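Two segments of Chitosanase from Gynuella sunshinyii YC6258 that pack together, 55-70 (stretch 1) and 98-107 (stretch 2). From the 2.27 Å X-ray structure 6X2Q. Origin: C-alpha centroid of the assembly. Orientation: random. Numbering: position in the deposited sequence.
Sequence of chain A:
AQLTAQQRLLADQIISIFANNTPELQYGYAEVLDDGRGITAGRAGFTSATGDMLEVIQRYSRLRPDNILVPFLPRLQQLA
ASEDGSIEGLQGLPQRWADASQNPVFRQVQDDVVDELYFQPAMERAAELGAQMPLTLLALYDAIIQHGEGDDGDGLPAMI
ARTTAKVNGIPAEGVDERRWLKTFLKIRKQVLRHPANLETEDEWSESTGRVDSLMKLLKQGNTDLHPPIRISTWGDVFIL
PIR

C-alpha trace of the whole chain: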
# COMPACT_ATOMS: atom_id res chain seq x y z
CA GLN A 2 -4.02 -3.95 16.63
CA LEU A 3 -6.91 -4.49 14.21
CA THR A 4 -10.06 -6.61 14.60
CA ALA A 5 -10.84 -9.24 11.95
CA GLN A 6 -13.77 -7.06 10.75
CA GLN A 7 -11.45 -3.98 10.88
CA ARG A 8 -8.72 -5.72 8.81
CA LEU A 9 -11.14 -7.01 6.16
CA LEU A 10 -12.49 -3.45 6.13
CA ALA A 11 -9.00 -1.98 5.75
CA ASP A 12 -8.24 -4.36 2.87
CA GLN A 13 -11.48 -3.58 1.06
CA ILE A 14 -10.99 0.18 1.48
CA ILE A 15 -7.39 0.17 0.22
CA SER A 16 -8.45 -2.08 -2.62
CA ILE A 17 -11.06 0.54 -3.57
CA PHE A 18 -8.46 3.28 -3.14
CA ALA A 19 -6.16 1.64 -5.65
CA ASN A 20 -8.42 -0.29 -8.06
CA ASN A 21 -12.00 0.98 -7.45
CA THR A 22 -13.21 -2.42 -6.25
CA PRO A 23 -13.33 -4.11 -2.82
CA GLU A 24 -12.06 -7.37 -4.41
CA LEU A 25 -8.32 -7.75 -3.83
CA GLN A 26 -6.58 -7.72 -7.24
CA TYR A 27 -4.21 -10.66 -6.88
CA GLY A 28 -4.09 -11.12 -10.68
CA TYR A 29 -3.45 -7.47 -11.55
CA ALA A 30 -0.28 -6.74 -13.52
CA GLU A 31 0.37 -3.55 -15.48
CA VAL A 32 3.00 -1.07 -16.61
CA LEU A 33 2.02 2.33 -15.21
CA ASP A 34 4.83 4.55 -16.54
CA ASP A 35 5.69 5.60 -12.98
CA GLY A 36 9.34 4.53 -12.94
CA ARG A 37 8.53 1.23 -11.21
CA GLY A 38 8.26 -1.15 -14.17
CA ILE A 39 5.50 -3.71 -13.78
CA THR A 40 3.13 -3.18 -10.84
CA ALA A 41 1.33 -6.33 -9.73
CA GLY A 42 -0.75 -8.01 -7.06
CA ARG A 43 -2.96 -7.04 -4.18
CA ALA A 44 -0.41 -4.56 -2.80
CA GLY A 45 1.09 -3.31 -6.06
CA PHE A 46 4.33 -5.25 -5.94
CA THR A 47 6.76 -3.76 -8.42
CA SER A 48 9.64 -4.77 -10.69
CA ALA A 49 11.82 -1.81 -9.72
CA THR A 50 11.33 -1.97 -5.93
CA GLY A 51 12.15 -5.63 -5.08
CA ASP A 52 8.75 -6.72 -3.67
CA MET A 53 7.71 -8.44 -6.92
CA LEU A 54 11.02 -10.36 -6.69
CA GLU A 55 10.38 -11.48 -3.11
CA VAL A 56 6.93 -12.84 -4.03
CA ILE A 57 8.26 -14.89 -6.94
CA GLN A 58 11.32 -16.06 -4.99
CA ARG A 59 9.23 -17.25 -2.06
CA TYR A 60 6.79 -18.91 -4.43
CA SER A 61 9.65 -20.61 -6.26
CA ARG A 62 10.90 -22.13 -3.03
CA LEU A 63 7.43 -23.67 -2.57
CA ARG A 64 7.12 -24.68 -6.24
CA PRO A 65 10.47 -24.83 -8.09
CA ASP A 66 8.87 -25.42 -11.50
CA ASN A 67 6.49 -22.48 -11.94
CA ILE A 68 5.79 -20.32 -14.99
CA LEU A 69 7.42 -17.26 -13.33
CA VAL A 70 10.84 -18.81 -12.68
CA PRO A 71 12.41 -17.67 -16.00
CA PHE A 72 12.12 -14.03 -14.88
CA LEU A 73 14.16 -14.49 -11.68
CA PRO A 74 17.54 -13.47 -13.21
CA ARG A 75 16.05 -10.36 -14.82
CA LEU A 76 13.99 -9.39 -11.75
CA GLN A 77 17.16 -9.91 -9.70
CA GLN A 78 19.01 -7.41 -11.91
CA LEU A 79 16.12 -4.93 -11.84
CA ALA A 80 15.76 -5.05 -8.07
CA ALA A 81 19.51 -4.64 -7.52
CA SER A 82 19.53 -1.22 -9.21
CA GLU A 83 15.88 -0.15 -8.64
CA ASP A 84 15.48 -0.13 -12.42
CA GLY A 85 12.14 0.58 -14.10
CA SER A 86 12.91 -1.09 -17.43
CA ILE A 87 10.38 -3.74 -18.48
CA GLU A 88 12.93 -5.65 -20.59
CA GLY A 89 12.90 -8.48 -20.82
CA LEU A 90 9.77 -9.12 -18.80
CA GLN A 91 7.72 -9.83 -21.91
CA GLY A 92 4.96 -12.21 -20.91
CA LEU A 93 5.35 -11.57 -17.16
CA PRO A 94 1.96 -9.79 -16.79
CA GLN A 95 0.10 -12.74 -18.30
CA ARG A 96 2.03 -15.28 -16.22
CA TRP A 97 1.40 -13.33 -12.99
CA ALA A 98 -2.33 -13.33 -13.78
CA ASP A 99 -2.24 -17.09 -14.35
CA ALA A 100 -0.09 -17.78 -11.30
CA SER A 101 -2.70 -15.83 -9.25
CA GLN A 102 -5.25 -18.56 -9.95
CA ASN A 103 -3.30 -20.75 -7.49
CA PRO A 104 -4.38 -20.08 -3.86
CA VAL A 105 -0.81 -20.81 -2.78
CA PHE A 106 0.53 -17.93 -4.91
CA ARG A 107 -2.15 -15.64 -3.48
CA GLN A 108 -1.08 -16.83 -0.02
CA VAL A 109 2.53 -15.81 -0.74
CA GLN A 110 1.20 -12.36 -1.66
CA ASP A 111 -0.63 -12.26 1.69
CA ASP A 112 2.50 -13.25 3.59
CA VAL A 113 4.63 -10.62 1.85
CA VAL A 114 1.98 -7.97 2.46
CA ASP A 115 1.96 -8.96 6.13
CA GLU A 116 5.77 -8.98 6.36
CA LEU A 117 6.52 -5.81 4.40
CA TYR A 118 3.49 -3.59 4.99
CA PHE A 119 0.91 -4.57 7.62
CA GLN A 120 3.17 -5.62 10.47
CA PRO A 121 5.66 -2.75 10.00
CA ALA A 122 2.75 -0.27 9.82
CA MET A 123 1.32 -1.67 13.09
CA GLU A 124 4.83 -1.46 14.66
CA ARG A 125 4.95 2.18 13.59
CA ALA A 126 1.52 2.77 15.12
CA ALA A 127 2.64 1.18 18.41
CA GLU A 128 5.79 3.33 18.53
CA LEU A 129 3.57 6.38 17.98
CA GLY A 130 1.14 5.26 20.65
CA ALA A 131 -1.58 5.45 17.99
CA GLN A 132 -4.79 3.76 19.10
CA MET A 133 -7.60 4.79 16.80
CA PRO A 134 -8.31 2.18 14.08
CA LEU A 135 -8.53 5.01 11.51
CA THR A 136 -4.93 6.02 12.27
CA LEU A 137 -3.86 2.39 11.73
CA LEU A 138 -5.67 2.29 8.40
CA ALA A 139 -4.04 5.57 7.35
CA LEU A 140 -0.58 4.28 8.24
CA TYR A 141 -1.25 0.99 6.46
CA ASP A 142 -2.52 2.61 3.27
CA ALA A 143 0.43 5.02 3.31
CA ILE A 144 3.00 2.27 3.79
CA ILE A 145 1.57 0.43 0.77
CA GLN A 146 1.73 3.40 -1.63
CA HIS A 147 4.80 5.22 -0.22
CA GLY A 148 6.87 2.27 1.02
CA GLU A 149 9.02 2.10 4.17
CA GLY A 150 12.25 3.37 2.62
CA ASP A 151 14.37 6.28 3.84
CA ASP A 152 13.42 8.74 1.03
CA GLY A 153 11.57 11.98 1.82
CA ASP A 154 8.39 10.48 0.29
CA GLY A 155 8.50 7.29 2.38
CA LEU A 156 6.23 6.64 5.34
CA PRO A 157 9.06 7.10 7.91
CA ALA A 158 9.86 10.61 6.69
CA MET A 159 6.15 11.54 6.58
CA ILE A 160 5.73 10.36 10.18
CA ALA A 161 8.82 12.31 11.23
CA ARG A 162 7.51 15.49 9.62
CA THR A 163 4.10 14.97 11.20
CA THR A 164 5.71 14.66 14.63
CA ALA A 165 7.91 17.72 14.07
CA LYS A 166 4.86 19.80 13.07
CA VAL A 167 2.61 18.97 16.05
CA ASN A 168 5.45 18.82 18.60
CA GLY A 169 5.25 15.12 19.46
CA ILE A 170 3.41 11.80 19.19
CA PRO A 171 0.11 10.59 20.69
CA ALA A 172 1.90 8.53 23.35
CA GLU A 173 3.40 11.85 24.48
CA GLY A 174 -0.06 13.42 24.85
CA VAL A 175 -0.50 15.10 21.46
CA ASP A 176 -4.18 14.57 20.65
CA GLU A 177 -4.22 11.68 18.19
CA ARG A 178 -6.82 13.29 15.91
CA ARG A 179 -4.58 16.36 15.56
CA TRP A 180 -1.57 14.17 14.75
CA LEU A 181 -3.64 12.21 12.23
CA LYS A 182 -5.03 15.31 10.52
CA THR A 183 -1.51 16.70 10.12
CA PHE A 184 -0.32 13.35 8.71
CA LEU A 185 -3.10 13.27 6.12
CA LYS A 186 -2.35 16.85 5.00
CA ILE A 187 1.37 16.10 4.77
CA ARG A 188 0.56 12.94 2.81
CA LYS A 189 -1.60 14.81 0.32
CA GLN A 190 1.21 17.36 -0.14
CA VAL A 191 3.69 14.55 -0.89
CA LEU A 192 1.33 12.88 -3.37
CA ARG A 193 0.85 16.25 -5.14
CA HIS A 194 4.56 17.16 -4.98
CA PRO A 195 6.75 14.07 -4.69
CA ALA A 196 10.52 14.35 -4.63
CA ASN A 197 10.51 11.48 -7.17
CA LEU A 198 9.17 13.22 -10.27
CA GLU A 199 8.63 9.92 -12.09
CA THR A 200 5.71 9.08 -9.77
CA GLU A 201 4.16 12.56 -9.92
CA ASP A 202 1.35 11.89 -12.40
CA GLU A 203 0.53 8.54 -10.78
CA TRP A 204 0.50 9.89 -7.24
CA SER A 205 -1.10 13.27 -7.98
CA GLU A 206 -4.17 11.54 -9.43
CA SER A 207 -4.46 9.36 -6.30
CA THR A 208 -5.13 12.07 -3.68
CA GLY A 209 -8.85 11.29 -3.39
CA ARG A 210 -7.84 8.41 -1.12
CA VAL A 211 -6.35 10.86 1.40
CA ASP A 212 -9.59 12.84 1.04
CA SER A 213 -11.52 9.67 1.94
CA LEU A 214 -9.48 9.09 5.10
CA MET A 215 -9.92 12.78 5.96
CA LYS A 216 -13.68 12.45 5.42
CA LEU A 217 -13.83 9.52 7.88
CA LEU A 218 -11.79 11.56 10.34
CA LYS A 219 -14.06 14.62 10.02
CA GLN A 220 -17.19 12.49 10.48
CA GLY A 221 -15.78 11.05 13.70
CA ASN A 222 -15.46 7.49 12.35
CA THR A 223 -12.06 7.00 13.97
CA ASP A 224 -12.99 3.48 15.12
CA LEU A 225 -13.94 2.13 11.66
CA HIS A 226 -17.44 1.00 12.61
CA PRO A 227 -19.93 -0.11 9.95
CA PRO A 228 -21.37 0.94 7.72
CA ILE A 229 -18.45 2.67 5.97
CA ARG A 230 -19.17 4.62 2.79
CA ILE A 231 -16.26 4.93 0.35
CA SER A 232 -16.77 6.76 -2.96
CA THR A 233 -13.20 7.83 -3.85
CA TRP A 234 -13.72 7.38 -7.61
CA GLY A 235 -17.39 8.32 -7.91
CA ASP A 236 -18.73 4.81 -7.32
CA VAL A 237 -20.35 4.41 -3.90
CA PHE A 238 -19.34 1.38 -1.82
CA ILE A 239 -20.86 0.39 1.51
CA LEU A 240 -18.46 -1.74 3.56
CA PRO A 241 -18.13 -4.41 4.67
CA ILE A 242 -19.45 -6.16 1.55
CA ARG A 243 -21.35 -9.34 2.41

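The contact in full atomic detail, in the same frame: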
# COMPACT_ATOMS: atom_id res chain seq x y z
N GLU A 55 10.55 -10.67 -4.30
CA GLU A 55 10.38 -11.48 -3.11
C GLU A 55 9.20 -12.44 -3.26
O GLU A 55 9.30 -13.60 -2.87
CB GLU A 55 10.20 -10.59 -1.89
CG GLU A 55 10.23 -11.41 -0.64
CD GLU A 55 9.83 -10.63 0.57
OE1 GLU A 55 9.60 -11.26 1.62
OE2 GLU A 55 9.74 -9.38 0.46
N VAL A 56 8.09 -11.97 -3.85
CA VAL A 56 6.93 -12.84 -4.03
C VAL A 56 7.31 -14.05 -4.88
O VAL A 56 7.07 -15.21 -4.51
CB VAL A 56 5.77 -12.05 -4.65
CG1 VAL A 56 4.65 -12.98 -5.09
CG2 VAL A 56 5.23 -10.99 -3.67
N ILE A 57 7.95 -13.80 -6.03
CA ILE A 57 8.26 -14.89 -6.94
C ILE A 57 9.32 -15.80 -6.34
O ILE A 57 9.22 -17.02 -6.43
CB ILE A 57 8.65 -14.34 -8.33
CG1 ILE A 57 7.41 -13.68 -8.96
CG2 ILE A 57 9.22 -15.44 -9.27
CD1 ILE A 57 7.69 -12.82 -10.18
N GLN A 58 10.31 -15.22 -5.65
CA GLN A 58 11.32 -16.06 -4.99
C GLN A 58 10.68 -16.96 -3.94
O GLN A 58 10.94 -18.17 -3.91
CB GLN A 58 12.42 -15.20 -4.37
CG GLN A 58 13.48 -14.82 -5.38
CD GLN A 58 14.59 -13.95 -4.80
OE1 GLN A 58 14.42 -13.27 -3.78
NE2 GLN A 58 15.75 -13.97 -5.46
N ARG A 59 9.85 -16.40 -3.07
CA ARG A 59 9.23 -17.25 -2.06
C ARG A 59 8.36 -18.31 -2.71
O ARG A 59 8.35 -19.46 -2.27
CB ARG A 59 8.44 -16.40 -1.07
CG ARG A 59 9.33 -15.42 -0.36
CD ARG A 59 8.60 -14.63 0.68
NE ARG A 59 8.21 -15.48 1.79
CZ ARG A 59 7.69 -15.01 2.91
NH1 ARG A 59 7.50 -13.71 3.06
NH2 ARG A 59 7.35 -15.85 3.89
N TYR A 60 7.64 -17.94 -3.76
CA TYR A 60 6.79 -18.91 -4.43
C TYR A 60 7.63 -20.01 -5.06
O TYR A 60 7.24 -21.18 -5.06
CB TYR A 60 5.94 -18.20 -5.48
CG TYR A 60 4.97 -19.10 -6.22
CD1 TYR A 60 3.97 -19.79 -5.54
CD2 TYR A 60 5.05 -19.23 -7.61
CE1 TYR A 60 3.07 -20.60 -6.23
CE2 TYR A 60 4.15 -20.04 -8.30
CZ TYR A 60 3.17 -20.73 -7.61
OH TYR A 60 2.28 -21.53 -8.30
N SER A 61 8.81 -19.65 -5.57
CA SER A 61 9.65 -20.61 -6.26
C SER A 61 10.30 -21.58 -5.29
O SER A 61 10.65 -22.71 -5.67
CB SER A 61 10.71 -19.88 -7.07
OG SER A 61 10.09 -19.25 -8.18
N ARG A 62 10.45 -21.18 -4.03
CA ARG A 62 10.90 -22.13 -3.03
C ARG A 62 9.80 -23.14 -2.69
O ARG A 62 10.09 -24.30 -2.39
CB ARG A 62 11.41 -21.39 -1.79
CG ARG A 62 12.08 -22.29 -0.79
CD ARG A 62 13.57 -22.49 -1.11
NE ARG A 62 14.19 -23.44 -0.18
CZ ARG A 62 14.03 -24.76 -0.23
NH1 ARG A 62 14.64 -25.53 0.68
NH2 ARG A 62 13.26 -25.32 -1.16
N LEU A 63 8.53 -22.74 -2.79
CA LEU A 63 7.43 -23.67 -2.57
C LEU A 63 7.16 -24.54 -3.79
O LEU A 63 6.68 -25.68 -3.66
CB LEU A 63 6.13 -22.93 -2.22
CG LEU A 63 6.07 -21.94 -1.04
CD1 LEU A 63 4.71 -21.27 -1.02
CD2 LEU A 63 6.32 -22.61 0.30
N ARG A 64 7.45 -24.01 -4.98
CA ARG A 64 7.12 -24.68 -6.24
C ARG A 64 8.18 -24.39 -7.28
O ARG A 64 8.01 -23.53 -8.16
CB ARG A 64 5.74 -24.25 -6.73
CG ARG A 64 5.23 -25.12 -7.84
CD ARG A 64 3.99 -24.53 -8.45
NE ARG A 64 3.53 -25.33 -9.58
CZ ARG A 64 2.37 -25.13 -10.18
NH1 ARG A 64 1.56 -24.17 -9.74
NH2 ARG A 64 2.01 -25.87 -11.21
N PRO A 65 9.33 -25.08 -7.22
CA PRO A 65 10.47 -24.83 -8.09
C PRO A 65 10.19 -24.73 -9.59
O PRO A 65 10.86 -24.06 -10.26
CB PRO A 65 11.34 -26.05 -7.84
CG PRO A 65 11.05 -26.39 -6.44
CD PRO A 65 9.58 -26.14 -6.27
N ASP A 66 9.20 -25.47 -10.06
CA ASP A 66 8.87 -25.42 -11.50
C ASP A 66 7.60 -24.61 -11.68
O ASP A 66 6.55 -25.20 -11.73
CB ASP A 66 8.68 -26.83 -12.06
N ASN A 67 7.70 -23.29 -11.70
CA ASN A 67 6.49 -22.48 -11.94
C ASN A 67 6.73 -21.61 -13.17
O ASN A 67 7.86 -21.39 -13.52
CB ASN A 67 6.03 -21.73 -10.70
CG ASN A 67 6.94 -20.58 -10.35
OD1 ASN A 67 6.98 -19.60 -11.05
ND2 ASN A 67 7.67 -20.71 -9.28
N ILE A 68 5.67 -21.12 -13.78
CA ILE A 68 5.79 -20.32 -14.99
C ILE A 68 6.51 -18.98 -14.80
O ILE A 68 6.86 -18.34 -15.79
CB ILE A 68 4.37 -20.12 -15.55
CG1 ILE A 68 3.52 -19.37 -14.51
CG2 ILE A 68 3.75 -21.47 -15.90
CD1 ILE A 68 2.05 -19.19 -14.90
N LEU A 69 6.75 -18.54 -13.56
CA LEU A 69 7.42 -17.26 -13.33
C LEU A 69 8.92 -17.40 -13.11
O LEU A 69 9.62 -16.38 -13.07
CB LEU A 69 6.81 -16.53 -12.12
CG LEU A 69 5.34 -16.15 -12.22
CD1 LEU A 69 4.84 -15.68 -10.87
CD2 LEU A 69 5.15 -15.06 -13.24
N VAL A 70 9.42 -18.62 -12.97
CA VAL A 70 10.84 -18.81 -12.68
C VAL A 70 11.75 -18.18 -13.73
O VAL A 70 12.82 -17.66 -13.36
CB VAL A 70 11.14 -20.29 -12.44
CG1 VAL A 70 12.60 -20.49 -12.09
CG2 VAL A 70 10.25 -20.83 -11.33
N ALA A 98 -0.89 -13.09 -13.81
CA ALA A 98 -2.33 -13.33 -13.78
C ALA A 98 -2.65 -14.83 -13.66
O ALA A 98 -3.51 -15.24 -12.87
CB ALA A 98 -2.99 -12.73 -15.02
N ASP A 99 -1.95 -15.67 -14.43
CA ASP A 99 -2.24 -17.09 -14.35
C ASP A 99 -1.76 -17.68 -13.03
O ASP A 99 -2.49 -18.46 -12.39
CB ASP A 99 -1.62 -17.83 -15.54
CG ASP A 99 -2.28 -17.44 -16.87
OD1 ASP A 99 -3.51 -17.20 -16.89
OD2 ASP A 99 -1.56 -17.38 -17.91
N ALA A 100 -0.56 -17.31 -12.59
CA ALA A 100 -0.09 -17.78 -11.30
C ALA A 100 -1.09 -17.45 -10.19
O ALA A 100 -1.32 -18.27 -9.30
CB ALA A 100 1.29 -17.17 -11.00
N SER A 101 -1.73 -16.28 -10.25
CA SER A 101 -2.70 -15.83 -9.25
C SER A 101 -3.95 -16.70 -9.18
O SER A 101 -4.78 -16.50 -8.28
CB SER A 101 -3.13 -14.38 -9.54
OG SER A 101 -2.00 -13.53 -9.52
N GLN A 102 -4.15 -17.62 -10.12
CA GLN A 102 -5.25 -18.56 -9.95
C GLN A 102 -4.97 -19.62 -8.90
O GLN A 102 -5.89 -20.31 -8.47
CB GLN A 102 -5.58 -19.22 -11.29
CG GLN A 102 -6.18 -18.27 -12.30
CD GLN A 102 -7.67 -18.44 -12.40
OE1 GLN A 102 -8.44 -17.59 -11.96
NE2 GLN A 102 -8.09 -19.55 -12.99
N ASN A 103 -3.71 -19.76 -8.49
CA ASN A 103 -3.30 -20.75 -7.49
C ASN A 103 -3.42 -20.13 -6.10
O ASN A 103 -2.69 -19.18 -5.81
CB ASN A 103 -1.86 -21.17 -7.76
CG ASN A 103 -1.33 -22.17 -6.75
OD1 ASN A 103 -2.01 -22.51 -5.77
ND2 ASN A 103 -0.12 -22.65 -6.98
N PRO A 104 -4.27 -20.66 -5.21
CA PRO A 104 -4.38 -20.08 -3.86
C PRO A 104 -3.06 -19.99 -3.14
O PRO A 104 -2.91 -19.13 -2.25
CB PRO A 104 -5.34 -21.04 -3.14
CG PRO A 104 -5.89 -21.96 -4.18
CD PRO A 104 -4.95 -21.97 -5.32
N VAL A 105 -2.09 -20.84 -3.48
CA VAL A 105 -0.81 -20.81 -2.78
C VAL A 105 -0.02 -19.57 -3.18
O VAL A 105 0.67 -18.96 -2.34
CB VAL A 105 -0.01 -22.10 -3.05
CG1 VAL A 105 1.32 -22.03 -2.32
CG2 VAL A 105 -0.81 -23.34 -2.63
N PHE A 106 -0.10 -19.18 -4.46
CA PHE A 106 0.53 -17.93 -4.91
C PHE A 106 -0.12 -16.73 -4.24
O PHE A 106 0.59 -15.83 -3.76
CB PHE A 106 0.43 -17.81 -6.43
CG PHE A 106 1.18 -16.63 -6.99
CD1 PHE A 106 2.55 -16.54 -6.84
CD2 PHE A 106 0.52 -15.63 -7.67
CE1 PHE A 106 3.25 -15.45 -7.36
CE2 PHE A 106 1.21 -14.54 -8.19
CZ PHE A 106 2.57 -14.45 -8.03
N ARG A 107 -1.45 -16.70 -4.19
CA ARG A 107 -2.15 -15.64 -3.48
C ARG A 107 -1.73 -15.60 -2.02
O ARG A 107 -1.54 -14.52 -1.44
CB ARG A 107 -3.66 -15.83 -3.61
CG ARG A 107 -4.11 -15.89 -5.08
CD ARG A 107 -5.56 -15.50 -5.27
NE ARG A 107 -6.48 -16.45 -4.64
CZ ARG A 107 -6.89 -17.59 -5.20
NH1 ARG A 107 -6.46 -17.95 -6.40
NH2 ARG A 107 -7.72 -18.38 -4.55

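A short loop between two helices can do more than reverse the chain: it can place a polar side chain where one residue closes the loop, starts the next helix and bonds to a neighbouring segment. The packing of residues 98-107 against residues 55-70 in this chitosanase is a compact example. Stretch 1 ends a helix at Leu63 and continues through a loop to a type I turn from Asn67 to Val70; stretch 2 runs from the last part of one helix, through a type I turn from Ala100 to Asn103, into the beginning of another. The backbones approach most nearly where Tyr60 and Phe106 have their CA atoms 6.4 Å apart, with a second approach of 7.4 Å between the CA atoms of Ile68 and Ala100. Together the two stretches bury 446 Å².

At the start of stretch 2, Ala98 directs its CA-to-CB bond away from the partner and makes no contact. Asp99 contributes its aliphatic part, its CB lying 4.0 Å from Ile68 CD1, while Ala100 points toward stretch 1. Its small methyl meets Leu69, with Ala100 CB 3.9 Å from Leu69 CD1. The turn that carries Ile68 and Leu69 is held by Asn67: its OD1 accepts from Leu69 N at 2.7 Å, and its ND2 donates to Ser61 OG (3.0 Å) and to Arg64 O (3.1 Å), tying the turn back to the helix end.

Ser101 and Gln102 carry the chain round the turn without touching stretch 1; the turn is closed by Asn103 N donating to Ala100 O at 2.9 Å. Asn103 is the pivot. Its two amide atoms divide their duties: OD1 accepts from Val105 N at 2.8 Å, capping the new helix, whereas ND2 donates to Tyr60 OH at 3.0 Å. The latter is the one hydrogen bond across the stretches, and it arrives near the plane of the tyrosine ring, at its edge. That oxygen also accepts from Arg64 NH1 at 3.1 Å, so two donors from different segments converge on it.

Pro104 stands clear of the contact, and Val105 opens the apolar part of the second helix, its CG1 3.7 Å from Leu63 CD1 in an exposed pairing. Phe106 then supplies the largest covered area of any residue here. Its ring edge is directed at the face of Tyr60, the centroids 4.9 Å apart and the planes at 68°, an arrangement that sets the partially positive rim of one ring against the electron-rich face of the other. Phe106 CB adds a CH-pi contact, 4.2 Å from the centroid of the Tyr60 ring. Phe106 CE1 lies 3.6 Å from Val56 CG1, and Phe106 CZ 3.8 Å from Leu69 CD1, thereby linking helix and turn of stretch 1. The CA-to-CB bond of Arg107 is directed away, and the contact ends. Tyr60 thus serves both chemistries, its ring face receiving Phe106 and its hydroxyl accepting from Asn103.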